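Local atomic coordinates of 4-hydroxybutyrate coenzyme A transferase (Shewanella oneidensis, PDB entry 2OAS), a protein that binds coenzyme A and probably transfers it between carboxylic acids such as acetate and 4-hydroxybutyrate. Residues L51-E56 / R73-G78; E99-F104 / V133-A138; H196-V201 / S220-H225; G238-V243 / Q269-Y274. One frame throughout, in Å; residues are numbered along the deposited sequence.

Interaction 1: residues L51-E56 / R73-G78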
loop_
_atom_site.group_PDB
_atom_site.type_symbol
_atom_site.label_atom_id
_atom_site.label_comp_id
_atom_site.label_asym_id
_atom_site.label_seq_id
_atom_site.Cartn_x
_atom_site.Cartn_y
_atom_site.Cartn_z
ATOM N N LEU A 51 10.694 -18.151 -13.968
ATOM C CA LEU A 51 9.851 -17.239 -13.187
ATOM C C LEU A 51 8.763 -18.079 -12.531
ATOM O O LEU A 51 8.274 -19.042 -13.124
ATOM C CB LEU A 51 9.222 -16.180 -14.102
ATOM C CG LEU A 51 10.116 -15.065 -14.655
ATOM C CD1 LEU A 51 9.395 -14.268 -15.741
ATOM C CD2 LEU A 51 10.500 -14.157 -13.515
ATOM N N GLN A 52 8.374 -17.716 -11.317
ATOM C CA GLN A 52 7.368 -18.501 -10.606
ATOM C C GLN A 52 6.803 -17.813 -9.369
ATOM O O GLN A 52 7.219 -16.721 -8.977
ATOM C CB GLN A 52 7.998 -19.828 -10.155
ATOM C CG GLN A 52 8.859 -19.683 -8.892
ATOM C CD GLN A 52 9.900 -20.793 -8.710
ATOM O OE1 GLN A 52 10.850 -20.897 -9.487
ATOM N NE2 GLN A 52 9.723 -21.615 -7.681
ATOM N N LEU A 53 5.848 -18.487 -8.758
ATOM C CA LEU A 53 5.223 -18.026 -7.531
ATOM C C LEU A 53 5.478 -19.206 -6.598
ATOM O O LEU A 53 6.462 -19.929 -6.767
ATOM C CB LEU A 53 3.722 -17.808 -7.750
ATOM C CG LEU A 53 3.199 -16.418 -8.161
ATOM C CD1 LEU A 53 4.134 -15.707 -9.110
ATOM C CD2 LEU A 53 1.839 -16.585 -8.795
ATOM N N HIS A 54 4.596 -19.412 -5.630
ATOM C CA HIS A 54 4.751 -20.520 -4.708
ATOM C C HIS A 54 4.577 -21.806 -5.527
ATOM O O HIS A 54 3.594 -21.964 -6.258
ATOM C CB HIS A 54 3.694 -20.418 -3.594
ATOM C CG HIS A 54 3.873 -21.419 -2.495
ATOM N ND1 HIS A 54 3.640 -22.767 -2.672
ATOM C CD2 HIS A 54 4.309 -21.278 -1.221
ATOM C CE1 HIS A 54 3.931 -23.413 -1.558
ATOM N NE2 HIS A 54 4.340 -22.532 -0.661
ATOM N N THR A 55 5.535 -22.722 -5.428
ATOM C CA THR A 55 5.447 -23.965 -6.185
ATOM C C THR A 55 5.305 -25.176 -5.268
ATOM O O THR A 55 5.656 -25.117 -4.090
ATOM C CB THR A 55 6.678 -24.150 -7.085
ATOM O OG1 THR A 55 6.503 -25.330 -7.870
ATOM C CG2 THR A 55 7.949 -24.308 -6.240
ATOM N N GLU A 56 4.787 -26.275 -5.804
ATOM C CA GLU A 56 4.602 -27.485 -5.007
ATOM C C GLU A 56 5.175 -28.711 -5.707
ATOM O O GLU A 56 4.903 -28.934 -6.881
ATOM C CB GLU A 56 3.115 -27.710 -4.752
ATOM C CG GLU A 56 2.409 -26.578 -4.007
ATOM C CD GLU A 56 2.264 -26.844 -2.515
ATOM O OE1 GLU A 56 1.839 -25.920 -1.783
ATOM O OE2 GLU A 56 2.563 -27.977 -2.079
ATOM N N ARG A 73 13.689 -17.561 -10.421
ATOM C CA ARG A 73 13.377 -16.132 -10.240
ATOM C C ARG A 73 12.006 -16.120 -9.570
ATOM O O ARG A 73 10.983 -16.275 -10.227
ATOM C CB ARG A 73 13.319 -15.403 -11.580
ATOM C CG ARG A 73 13.334 -13.875 -11.470
ATOM C CD ARG A 73 13.521 -13.244 -12.845
ATOM N NE ARG A 73 13.452 -11.785 -12.850
ATOM C CZ ARG A 73 14.435 -10.977 -12.466
ATOM N NH1 ARG A 73 15.585 -11.477 -12.033
ATOM N NH2 ARG A 73 14.276 -9.662 -12.543
ATOM N N CYS A 74 11.994 -15.933 -8.259
ATOM C CA CYS A 74 10.764 -15.984 -7.492
ATOM C C CYS A 74 10.046 -14.699 -7.148
ATOM O O CYS A 74 10.641 -13.759 -6.615
ATOM C CB CYS A 74 11.017 -16.729 -6.188
ATOM S SG CYS A 74 11.874 -18.279 -6.382
ATOM N N PHE A 75 8.750 -14.682 -7.438
ATOM C CA PHE A 75 7.901 -13.553 -7.111
ATOM C C PHE A 75 7.350 -13.884 -5.731
ATOM O O PHE A 75 6.771 -13.043 -5.054
ATOM C CB PHE A 75 6.752 -13.439 -8.117
ATOM C CG PHE A 75 7.193 -12.985 -9.468
ATOM C CD1 PHE A 75 6.802 -13.666 -10.608
ATOM C CD2 PHE A 75 8.002 -11.858 -9.601
ATOM C CE1 PHE A 75 7.218 -13.240 -11.863
ATOM C CE2 PHE A 75 8.422 -11.429 -10.853
ATOM C CZ PHE A 75 8.026 -12.118 -11.988
ATOM N N PHE A 76 7.555 -15.130 -5.325
ATOM C CA PHE A 76 7.086 -15.605 -4.034
ATOM C C PHE A 76 7.864 -16.867 -3.738
ATOM O O PHE A 76 7.873 -17.791 -4.549
ATOM C CB PHE A 76 5.611 -15.947 -4.101
ATOM C CG PHE A 76 4.948 -16.051 -2.768
ATOM C CD1 PHE A 76 4.191 -14.987 -2.280
ATOM C CD2 PHE A 76 5.029 -17.224 -2.020
ATOM C CE1 PHE A 76 3.518 -15.088 -1.075
ATOM C CE2 PHE A 76 4.361 -17.341 -0.804
ATOM C CZ PHE A 76 3.600 -16.270 -0.328
ATOM N N GLY A 77 8.509 -16.912 -2.580
ATOM C CA GLY A 77 9.288 -18.082 -2.226
ATOM C C GLY A 77 8.503 -19.272 -1.695
ATOM O O GLY A 77 7.359 -19.155 -1.233
ATOM N N GLY A 78 9.142 -20.434 -1.753
ATOM C CA GLY A 78 8.530 -21.656 -1.276
ATOM C C GLY A 78 9.544 -22.561 -0.600
ATOM O O GLY A 78 10.720 -22.207 -0.454
#

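Interaction 2: residues E99-F104 / V133-A138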
loop_
_atom_site.group_PDB
_atom_site.type_symbol
_atom_site.label_atom_id
_atom_site.label_comp_id
_atom_site.label_asym_id
_atom_site.label_seq_id
_atom_site.Cartn_x
_atom_site.Cartn_y
_atom_site.Cartn_z
ATOM N N GLU A 99 0.001 -7.389 -9.571
ATOM C CA GLU A 99 0.842 -6.655 -10.517
ATOM C C GLU A 99 1.583 -7.589 -11.470
ATOM O O GLU A 99 2.119 -7.149 -12.483
ATOM C CB GLU A 99 1.891 -5.805 -9.789
ATOM C CG GLU A 99 1.375 -4.746 -8.830
ATOM C CD GLU A 99 0.645 -3.609 -9.517
ATOM O OE1 GLU A 99 1.193 -3.033 -10.480
ATOM O OE2 GLU A 99 -0.480 -3.280 -9.076
ATOM N N VAL A 100 1.615 -8.877 -11.157
ATOM C CA VAL A 100 2.331 -9.814 -12.003
ATOM C C VAL A 100 1.759 -9.894 -13.416
ATOM O O VAL A 100 2.506 -9.874 -14.383
ATOM C CB VAL A 100 2.355 -11.206 -11.372
ATOM C CG1 VAL A 100 3.207 -12.145 -12.203
ATOM C CG2 VAL A 100 2.899 -11.107 -9.946
ATOM N N PRO A 101 0.430 -9.991 -13.561
ATOM C CA PRO A 101 -0.189 -10.072 -14.892
ATOM C C PRO A 101 0.171 -8.861 -15.741
ATOM O O PRO A 101 0.402 -8.977 -16.949
ATOM C CB PRO A 101 -1.678 -10.110 -14.583
ATOM C CG PRO A 101 -1.720 -10.836 -13.294
ATOM C CD PRO A 101 -0.591 -10.160 -12.518
ATOM N N LYS A 102 0.228 -7.704 -15.093
ATOM C CA LYS A 102 0.563 -6.459 -15.777
ATOM C C LYS A 102 2.023 -6.435 -16.253
ATOM O O LYS A 102 2.326 -5.896 -17.323
ATOM C CB LYS A 102 0.308 -5.255 -14.858
ATOM C CG LYS A 102 0.866 -3.941 -15.403
ATOM C CD LYS A 102 1.550 -3.100 -14.297
ATOM C CE LYS A 102 2.364 -1.932 -14.911
ATOM N NZ LYS A 102 2.965 -0.966 -13.921
ATOM N N LEU A 103 2.925 -6.999 -15.448
ATOM C CA LEU A 103 4.347 -7.056 -15.788
ATOM C C LEU A 103 4.511 -7.872 -17.065
ATOM O O LEU A 103 5.380 -7.598 -17.897
ATOM C CB LEU A 103 5.140 -7.719 -14.657
ATOM C CG LEU A 103 6.667 -7.584 -14.694
ATOM C CD1 LEU A 103 7.039 -6.163 -14.316
ATOM C CD2 LEU A 103 7.313 -8.542 -13.718
ATOM N N PHE A 104 3.674 -8.891 -17.215
ATOM C CA PHE A 104 3.744 -9.724 -18.401
ATOM C C PHE A 104 3.086 -9.022 -19.570
ATOM O O PHE A 104 3.707 -8.840 -20.618
ATOM C CB PHE A 104 3.063 -11.073 -18.175
ATOM C CG PHE A 104 3.725 -11.927 -17.144
ATOM C CD1 PHE A 104 5.056 -11.719 -16.790
ATOM C CD2 PHE A 104 3.020 -12.956 -16.533
ATOM C CE1 PHE A 104 5.681 -12.520 -15.836
ATOM C CE2 PHE A 104 3.630 -13.773 -15.578
ATOM C CZ PHE A 104 4.968 -13.552 -15.225
ATOM N N VAL A 133 -5.375 -20.269 -11.540
ATOM C CA VAL A 133 -5.483 -19.332 -12.638
ATOM C C VAL A 133 -4.411 -18.291 -12.390
ATOM O O VAL A 133 -3.582 -18.021 -13.256
ATOM C CB VAL A 133 -6.850 -18.661 -12.693
ATOM C CG1 VAL A 133 -6.870 -17.619 -13.798
ATOM C CG2 VAL A 133 -7.924 -19.710 -12.946
ATOM N N GLU A 134 -4.419 -17.716 -11.197
ATOM C CA GLU A 134 -3.422 -16.713 -10.817
ATOM C C GLU A 134 -2.923 -15.850 -11.983
ATOM O O GLU A 134 -3.713 -15.177 -12.649
ATOM C CB GLU A 134 -2.226 -17.374 -10.092
ATOM C CG GLU A 134 -1.992 -18.880 -10.367
ATOM C CD GLU A 134 -0.677 -19.154 -11.080
ATOM O OE1 GLU A 134 -0.247 -20.329 -11.160
ATOM O OE2 GLU A 134 -0.070 -18.189 -11.566
ATOM N N ALA A 135 -1.624 -15.866 -12.233
ATOM C CA ALA A 135 -1.037 -15.067 -13.296
ATOM C C ALA A 135 -0.595 -15.887 -14.487
ATOM O O ALA A 135 -0.010 -15.351 -15.437
ATOM C CB ALA A 135 0.145 -14.298 -12.757
ATOM N N THR A 136 -0.877 -17.183 -14.456
ATOM C CA THR A 136 -0.486 -18.067 -15.551
ATOM C C THR A 136 -1.271 -17.713 -16.823
ATOM O O THR A 136 -0.732 -17.753 -17.933
ATOM C CB THR A 136 -0.651 -19.569 -15.124
ATOM O OG1 THR A 136 -0.479 -20.421 -16.260
ATOM C CG2 THR A 136 -2.005 -19.807 -14.497
ATOM N N LEU A 137 -2.529 -17.321 -16.653
ATOM C CA LEU A 137 -3.379 -16.945 -17.779
ATOM C C LEU A 137 -2.716 -15.797 -18.543
ATOM O O LEU A 137 -2.663 -15.796 -19.779
ATOM C CB LEU A 137 -4.753 -16.536 -17.245
ATOM C CG LEU A 137 -5.897 -16.286 -18.226
ATOM C CD1 LEU A 137 -5.736 -14.933 -18.846
ATOM C CD2 LEU A 137 -5.925 -17.381 -19.283
ATOM N N ALA A 138 -2.182 -14.834 -17.793
ATOM C CA ALA A 138 -1.496 -13.680 -18.372
ATOM C C ALA A 138 -0.178 -14.118 -19.012
ATOM O O ALA A 138 0.239 -13.589 -20.055
ATOM C CB ALA A 138 -1.240 -12.638 -17.286
#

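Interaction 3: residues H196-V201 / S220-H225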
loop_
_atom_site.group_PDB
_atom_site.type_symbol
_atom_site.label_atom_id
_atom_site.label_comp_id
_atom_site.label_asym_id
_atom_site.label_seq_id
_atom_site.Cartn_x
_atom_site.Cartn_y
_atom_site.Cartn_z
ATOM N N HIS A 196 -10.804 -15.618 18.914
ATOM C CA HIS A 196 -10.756 -14.163 18.944
ATOM C C HIS A 196 -11.209 -13.566 17.626
ATOM O O HIS A 196 -12.049 -12.668 17.610
ATOM C CB HIS A 196 -9.344 -13.674 19.267
ATOM C CG HIS A 196 -8.892 -14.002 20.656
ATOM N ND1 HIS A 196 -9.604 -13.632 21.778
ATOM C CD2 HIS A 196 -7.790 -14.648 21.104
ATOM C CE1 HIS A 196 -8.959 -14.038 22.857
ATOM N NE2 HIS A 196 -7.855 -14.656 22.474
ATOM N N VAL A 197 -10.666 -14.069 16.519
ATOM C CA VAL A 197 -11.026 -13.545 15.206
ATOM C C VAL A 197 -12.510 -13.749 14.936
ATOM O O VAL A 197 -13.194 -12.860 14.421
ATOM C CB VAL A 197 -10.229 -14.228 14.081
ATOM C CG1 VAL A 197 -10.523 -13.543 12.771
ATOM C CG2 VAL A 197 -8.742 -14.184 14.376
ATOM N N ALA A 198 -13.002 -14.928 15.300
ATOM C CA ALA A 198 -14.404 -15.274 15.103
ATOM C C ALA A 198 -15.346 -14.215 15.668
ATOM O O ALA A 198 -16.406 -13.968 15.097
ATOM C CB ALA A 198 -14.693 -16.614 15.730
ATOM N N GLU A 199 -14.969 -13.597 16.784
ATOM C CA GLU A 199 -15.812 -12.571 17.388
ATOM C C GLU A 199 -15.879 -11.280 16.576
ATOM O O GLU A 199 -16.804 -10.487 16.751
ATOM C CB GLU A 199 -15.352 -12.262 18.814
ATOM C CG GLU A 199 -15.891 -13.245 19.843
ATOM C CD GLU A 199 -15.447 -12.922 21.271
ATOM O OE1 GLU A 199 -14.219 -12.958 21.547
ATOM O OE2 GLU A 199 -16.330 -12.628 22.116
ATOM N N LEU A 200 -14.911 -11.080 15.683
ATOM C CA LEU A 200 -14.907 -9.888 14.845
ATOM C C LEU A 200 -15.757 -10.095 13.593
ATOM O O LEU A 200 -16.167 -9.131 12.955
ATOM C CB LEU A 200 -13.482 -9.500 14.431
ATOM C CG LEU A 200 -12.555 -8.805 15.437
ATOM C CD1 LEU A 200 -13.227 -7.569 16.011
ATOM C CD2 LEU A 200 -12.211 -9.759 16.540
ATOM N N VAL A 201 -16.026 -11.354 13.257
ATOM C CA VAL A 201 -16.815 -11.679 12.071
ATOM C C VAL A 201 -18.319 -11.527 12.265
ATOM O O VAL A 201 -18.914 -12.183 13.118
ATOM C CB VAL A 201 -16.532 -13.121 11.589
ATOM C CG1 VAL A 201 -17.340 -13.431 10.336
ATOM C CG2 VAL A 201 -15.055 -13.291 11.332
ATOM N N SER A 220 -13.895 -22.984 11.808
ATOM C CA SER A 220 -14.634 -23.872 12.684
ATOM C C SER A 220 -15.498 -23.096 13.677
ATOM O O SER A 220 -16.445 -23.645 14.232
ATOM C CB SER A 220 -13.671 -24.796 13.425
ATOM O OG SER A 220 -12.644 -24.066 14.068
ATOM N N CYS A 221 -15.184 -21.820 13.895
ATOM C CA CYS A 221 -15.960 -21.000 14.819
ATOM C C CYS A 221 -17.007 -20.155 14.105
ATOM O O CYS A 221 -17.665 -19.326 14.733
ATOM C CB CYS A 221 -15.045 -20.087 15.629
ATOM S SG CYS A 221 -13.696 -20.950 16.526
ATOM N N LEU A 222 -17.160 -20.361 12.800
ATOM C CA LEU A 222 -18.133 -19.602 12.023
ATOM C C LEU A 222 -19.349 -20.430 11.664
ATOM O O LEU A 222 -20.240 -19.959 10.952
ATOM C CB LEU A 222 -17.492 -19.082 10.734
ATOM C CG LEU A 222 -16.918 -17.665 10.688
ATOM C CD1 LEU A 222 -15.998 -17.436 11.864
ATOM C CD2 LEU A 222 -16.157 -17.456 9.384
ATOM N N THR A 223 -19.391 -21.665 12.156
ATOM C CA THR A 223 -20.501 -22.570 11.867
ATOM C C THR A 223 -21.829 -22.049 12.404
ATOM O O THR A 223 -22.871 -22.678 12.220
ATOM C CB THR A 223 -20.249 -23.986 12.448
ATOM O OG1 THR A 223 -20.150 -23.921 13.874
ATOM C CG2 THR A 223 -18.965 -24.577 11.880
ATOM N N GLY A 224 -21.779 -20.898 13.068
ATOM C CA GLY A 224 -22.979 -20.302 13.616
ATOM C C GLY A 224 -23.437 -19.077 12.843
ATOM O O GLY A 224 -24.566 -18.617 13.017
ATOM N N HIS A 225 -22.568 -18.542 11.988
ATOM C CA HIS A 225 -22.920 -17.368 11.204
ATOM C C HIS A 225 -23.799 -17.751 10.019
ATOM O O HIS A 225 -24.162 -18.910 9.863
ATOM C CB HIS A 225 -21.658 -16.663 10.710
ATOM C CG HIS A 225 -20.824 -16.070 11.804
ATOM N ND1 HIS A 225 -20.216 -16.834 12.778
ATOM C CD2 HIS A 225 -20.499 -14.783 12.078
ATOM C CE1 HIS A 225 -19.552 -16.043 13.603
ATOM N NE2 HIS A 225 -19.708 -14.794 13.200
#

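Interaction 4: residues G238-V243 / Q269-Y274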
loop_
_atom_site.group_PDB
_atom_site.type_symbol
_atom_site.label_atom_id
_atom_site.label_comp_id
_atom_site.label_asym_id
_atom_site.label_seq_id
_atom_site.Cartn_x
_atom_site.Cartn_y
_atom_site.Cartn_z
ATOM N N GLY A 238 -11.491 -25.850 4.573
ATOM C CA GLY A 238 -12.173 -25.099 5.609
ATOM C C GLY A 238 -13.440 -24.452 5.089
ATOM O O GLY A 238 -14.503 -24.520 5.712
ATOM N N ILE A 239 -13.336 -23.836 3.925
ATOM C CA ILE A 239 -14.487 -23.165 3.346
ATOM C C ILE A 239 -15.548 -24.158 2.908
ATOM O O ILE A 239 -16.733 -23.992 3.194
ATOM C CB ILE A 239 -14.064 -22.327 2.153
ATOM C CG1 ILE A 239 -12.907 -21.421 2.567
ATOM C CG2 ILE A 239 -15.233 -21.505 1.662
ATOM C CD1 ILE A 239 -13.247 -20.498 3.711
ATOM N N LEU A 240 -15.100 -25.199 2.226
ATOM C CA LEU A 240 -15.985 -26.239 1.736
ATOM C C LEU A 240 -16.965 -26.707 2.820
ATOM O O LEU A 240 -18.149 -26.910 2.545
ATOM C CB LEU A 240 -15.139 -27.408 1.211
ATOM C CG LEU A 240 -15.830 -28.670 0.702
ATOM C CD1 LEU A 240 -16.728 -28.350 -0.479
ATOM C CD2 LEU A 240 -14.772 -29.682 0.321
ATOM N N GLN A 241 -16.485 -26.858 4.049
ATOM C CA GLN A 241 -17.329 -27.306 5.156
ATOM C C GLN A 241 -18.442 -26.326 5.514
ATOM O O GLN A 241 -19.544 -26.738 5.857
ATOM C CB GLN A 241 -16.475 -27.567 6.397
ATOM C CG GLN A 241 -15.520 -28.745 6.250
ATOM C CD GLN A 241 -14.830 -29.095 7.560
ATOM O OE1 GLN A 241 -13.928 -28.380 8.017
ATOM N NE2 GLN A 241 -15.267 -30.196 8.184
ATOM N N LEU A 242 -18.149 -25.031 5.447
ATOM C CA LEU A 242 -19.133 -24.003 5.768
ATOM C C LEU A 242 -20.145 -23.870 4.639
ATOM O O LEU A 242 -21.277 -23.428 4.844
ATOM C CB LEU A 242 -18.438 -22.658 6.018
ATOM C CG LEU A 242 -17.982 -22.359 7.459
ATOM C CD1 LEU A 242 -17.238 -23.539 8.038
ATOM C CD2 LEU A 242 -17.117 -21.107 7.478
ATOM N N VAL A 243 -19.735 -24.254 3.442
ATOM C CA VAL A 243 -20.628 -24.182 2.311
ATOM C C VAL A 243 -21.701 -25.247 2.459
ATOM O O VAL A 243 -22.890 -24.961 2.303
ATOM C CB VAL A 243 -19.866 -24.397 0.985
ATOM C CG1 VAL A 243 -20.841 -24.467 -0.183
ATOM C CG2 VAL A 243 -18.870 -23.254 0.790
ATOM N N GLN A 269 -8.793 -34.069 -2.084
ATOM C CA GLN A 269 -9.459 -34.445 -3.325
ATOM C C GLN A 269 -10.934 -34.067 -3.309
ATOM O O GLN A 269 -11.537 -33.869 -4.362
ATOM C CB GLN A 269 -9.309 -35.942 -3.585
ATOM C CG GLN A 269 -9.903 -36.416 -4.920
ATOM C CD GLN A 269 -9.364 -35.653 -6.124
ATOM O OE1 GLN A 269 -8.158 -35.479 -6.283
ATOM N NE2 GLN A 269 -10.274 -35.198 -6.986
ATOM N N LYS A 270 -11.515 -33.971 -2.117
ATOM C CA LYS A 270 -12.925 -33.600 -1.976
ATOM C C LYS A 270 -13.101 -32.165 -2.474
ATOM O O LYS A 270 -14.098 -31.825 -3.107
ATOM C CB LYS A 270 -13.347 -33.666 -0.505
ATOM C CG LYS A 270 -14.417 -34.700 -0.184
ATOM C CD LYS A 270 -15.565 -34.069 0.636
ATOM C CE LYS A 270 -15.066 -33.484 1.964
ATOM N NZ LYS A 270 -16.098 -32.606 2.617
ATOM N N LEU A 271 -12.126 -31.322 -2.174
ATOM C CA LEU A 271 -12.189 -29.935 -2.600
ATOM C C LEU A 271 -12.095 -29.862 -4.111
ATOM O O LEU A 271 -12.919 -29.215 -4.759
ATOM C CB LEU A 271 -11.040 -29.124 -1.988
ATOM C CG LEU A 271 -11.077 -27.607 -2.201
ATOM C CD1 LEU A 271 -12.299 -27.036 -1.497
ATOM C CD2 LEU A 271 -9.812 -26.954 -1.640
ATOM N N TYR A 272 -11.101 -30.537 -4.679
ATOM C CA TYR A 272 -10.912 -30.501 -6.125
ATOM C C TYR A 272 -12.132 -31.080 -6.822
ATOM O O TYR A 272 -12.414 -30.800 -7.993
ATOM C CB TYR A 272 -9.662 -31.290 -6.521
ATOM C CG TYR A 272 -8.395 -30.825 -5.837
ATOM C CD1 TYR A 272 -8.201 -29.480 -5.527
ATOM C CD2 TYR A 272 -7.378 -31.725 -5.523
ATOM C CE1 TYR A 272 -7.020 -29.045 -4.916
ATOM C CE2 TYR A 272 -6.196 -31.302 -4.918
ATOM C CZ TYR A 272 -6.023 -29.958 -4.612
ATOM O OH TYR A 272 -4.879 -29.507 -3.993
ATOM N N ASP A 273 -12.868 -31.883 -6.081
ATOM C CA ASP A 273 -14.045 -32.527 -6.605
ATOM C C ASP A 273 -15.209 -31.564 -6.610
ATOM O O ASP A 273 -16.091 -31.614 -7.470
ATOM C CB ASP A 273 -14.382 -33.698 -5.720
ATOM C CG ASP A 273 -14.934 -34.824 -6.480
ATOM O OD1 ASP A 273 -15.955 -34.616 -7.180
ATOM O OD2 ASP A 273 -14.335 -35.912 -6.387
ATOM N N TYR A 274 -15.195 -30.688 -5.621
ATOM C CA TYR A 274 -16.236 -29.700 -5.459
ATOM C C TYR A 274 -16.065 -28.593 -6.475
ATOM O O TYR A 274 -17.036 -28.143 -7.072
ATOM C CB TYR A 274 -16.189 -29.123 -4.035
ATOM C CG TYR A 274 -17.084 -27.924 -3.815
ATOM C CD1 TYR A 274 -18.470 -28.031 -3.919
ATOM C CD2 TYR A 274 -16.542 -26.671 -3.529
ATOM C CE1 TYR A 274 -19.296 -26.918 -3.753
ATOM C CE2 TYR A 274 -17.359 -25.551 -3.361
ATOM C CZ TYR A 274 -18.735 -25.683 -3.481
ATOM O OH TYR A 274 -19.542 -24.572 -3.369
#

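Interaction 1: residues L51-E56 / R73-G78
Two neighbouring parallel strands of the N-terminal eight-stranded sheet run side by side here and then open into the loops at their C-terminal ends, where coenzyme A binds. Across these residues the two backbone bonds are both made by Gln52, on either side of Cys74. Its N donates weakly to Arg73 O, and its O receives Phe75 N at 3.0 Å, nearly along the C=O axis and close to straight (166° at the hydrogen). On one face of the sheet Leu51 and Arg73 lie alongside each other, pointing the same way; Leu51 CD2 rests 3.2 Å from Arg73 CD and 3.6 Å from Phe75 CZ. Leu53 CD1 comes to the edge of the Phe75 ring, 3.6 Å from Phe75 CB. On the other face the Gln52 amide packs against Cys74 SG. Further on, His54 CB is 3.8 Å from Phe76 CD2, and Phe76 CE2 meets the imidazole edge. Phe76 itself touches the bound coenzyme A, so this junction helps line the pocket. Arg73 NH2 reaches across the subunit interface to a salt bridge with Glu399 of the second subunit. Strand 21-24 flanks Leu51 and Leu53, while helix 100-105 covers Leu51 and Phe75.

Interaction 2: residues E99-F104 / V133-A138
Phe104 points from helix 100-105 toward the start of helix 136-142. Its CB sets CG anti to the carbonyl carbon, beside the backbone N (chi1 -65°). From CG the ring extends so that CD2 and CE2 both lie 4.0 Å from Ala135 O, CD2 also being 4.3 Å from Ala138 CB. CE1 turns to Leu51, and CZ, the tip, to Phe75. Ala135 O stands at the ring edge, near its plane, whereas Val100 O, one helical turn back, sits over one face and toward the rim. The rest of the contact is small and apolar. Ala135 CB touches two side chains, 3.8 Å from Val100 CG1 and 4.0 Å from Pro101 CG. Ala138 CB, one turn along, meets Pro101 CB at 3.7 Å, and the two alanine methyls let the backbones come close: the CA atoms of Pro101 and Ala138 are 5.2 Å apart. No hydrogen bond crosses between the segments. Just before the second helix, Glu134 OE2 takes Ala135 N through its anti lone pair (2.9 Å), while OE1 receives Ser26 N. Trp23 of strand 21-24 meets the Phe104 ring edge-to-face and helix 286-289 packs on Pro101 and Ala135, so both elements adjoin this junction of the two helices.

Interaction 3: residues H196-V201 / S220-H225
Helix 188-200 gives way to loop by Val201, and the chain after helix 213-220 folds through a type I beta turn from Leu222 to His225, closed by His225 N to Leu222 O. That turn carries the imidazole of His225 back toward the helix end, with CG anti to the carbonyl carbon (chi1 -66°). There NE2 donates to Val201 O at 2.7 Å. The oxygen lies close to the imidazole plane, but the donor stands above the carbonyl plane, not on a lone pair, and the bond is bent (136° at the hydrogen). Val201 CG1 crosses obliquely beside the ring, 3.9 Å from His225 CD2, and Leu222 CG covers one ring face near the rim. The apolar half is centred on Ala198, whose CB meets Cys221 CB at 3.5 Å and Leu222 CD1 at 4.2 Å. Val201 CG1 approaches Leu222 CG, and Val201 also touches Met302 of strand 301-305. A leucine in place of His225 would have no N-H for Val201 O, and would probably weaken the tie between the turn and the helix end. The contact joins the end of helix 188-200 to the loop after helix 213-220, the return segment of a beta-alpha-beta unit whose parallel strands, 206-208 and 229-230, are neighbours in the mixed sheet.

Interaction 4: residues G238-V243 / Q269-Y274
Leu240 carries most of the tight part of this helix-helix contact, in which the axes of the two segments approach to 10.4 Å at an angle of 60°. With CG anti to the backbone N (chi1 177°), its two methyls divide the work. CD1 lies over one face of the Tyr274 ring, 3.7 Å from the ring centroid and 27° off the normal, a CH-pi contact displaced toward CG, which is 3.4 Å from Leu240 CD1. CD2 turns to the backbone of the other helix, 3.9 Å from Leu271 CA, and Leu240 CB meets Leu271 CD1 at the same 3.9 Å. At the far end of the ring from its CB, Val243 CG1 packs just as closely, 3.4 Å from Tyr274 OH. The looser, solvent-exposed side belongs to Lys270, which bends at chi2 and chi3 to bring NZ within 3.9 Å of Leu240 CD2; its charge has a long, weak ion pair with Glu244. An alanine in place of Tyr274 would remove the ring beneath Leu240 CD1 and would probably loosen the packing of Leu240 and Val243 against helix 269-275. No hydrogen bond links the two segments, so the contact between them rests on apolar and CH-pi packing, with the lysine's charge kept to the edge.

Along the chain the four contacts are sequential, none nested in another. Interactions 1 and 2, with centres 13 Å apart, form one continuous packing region: Phe75 CZ meets Leu103 CD2 at 4.0 Å, and Leu53 CD2 lies 3.7 Å from Glu134 OE2. Interactions 3 and 4 are joined more thinly, by Leu222 CB against Leu242 CD2 at 3.9 Å, their centres being 19 Å apart. Between the two pairs nothing touches; interactions 1 and 4 come nearest, about 8 Å between closest atoms. Coenzyme A contacts interaction 1 through Phe76, whose side chain is about 6 Å from that of Glu233, the covalent binding site. Interaction 2 lies farther off, the side chain of Val100 about 10 Å from the bound coenzyme A.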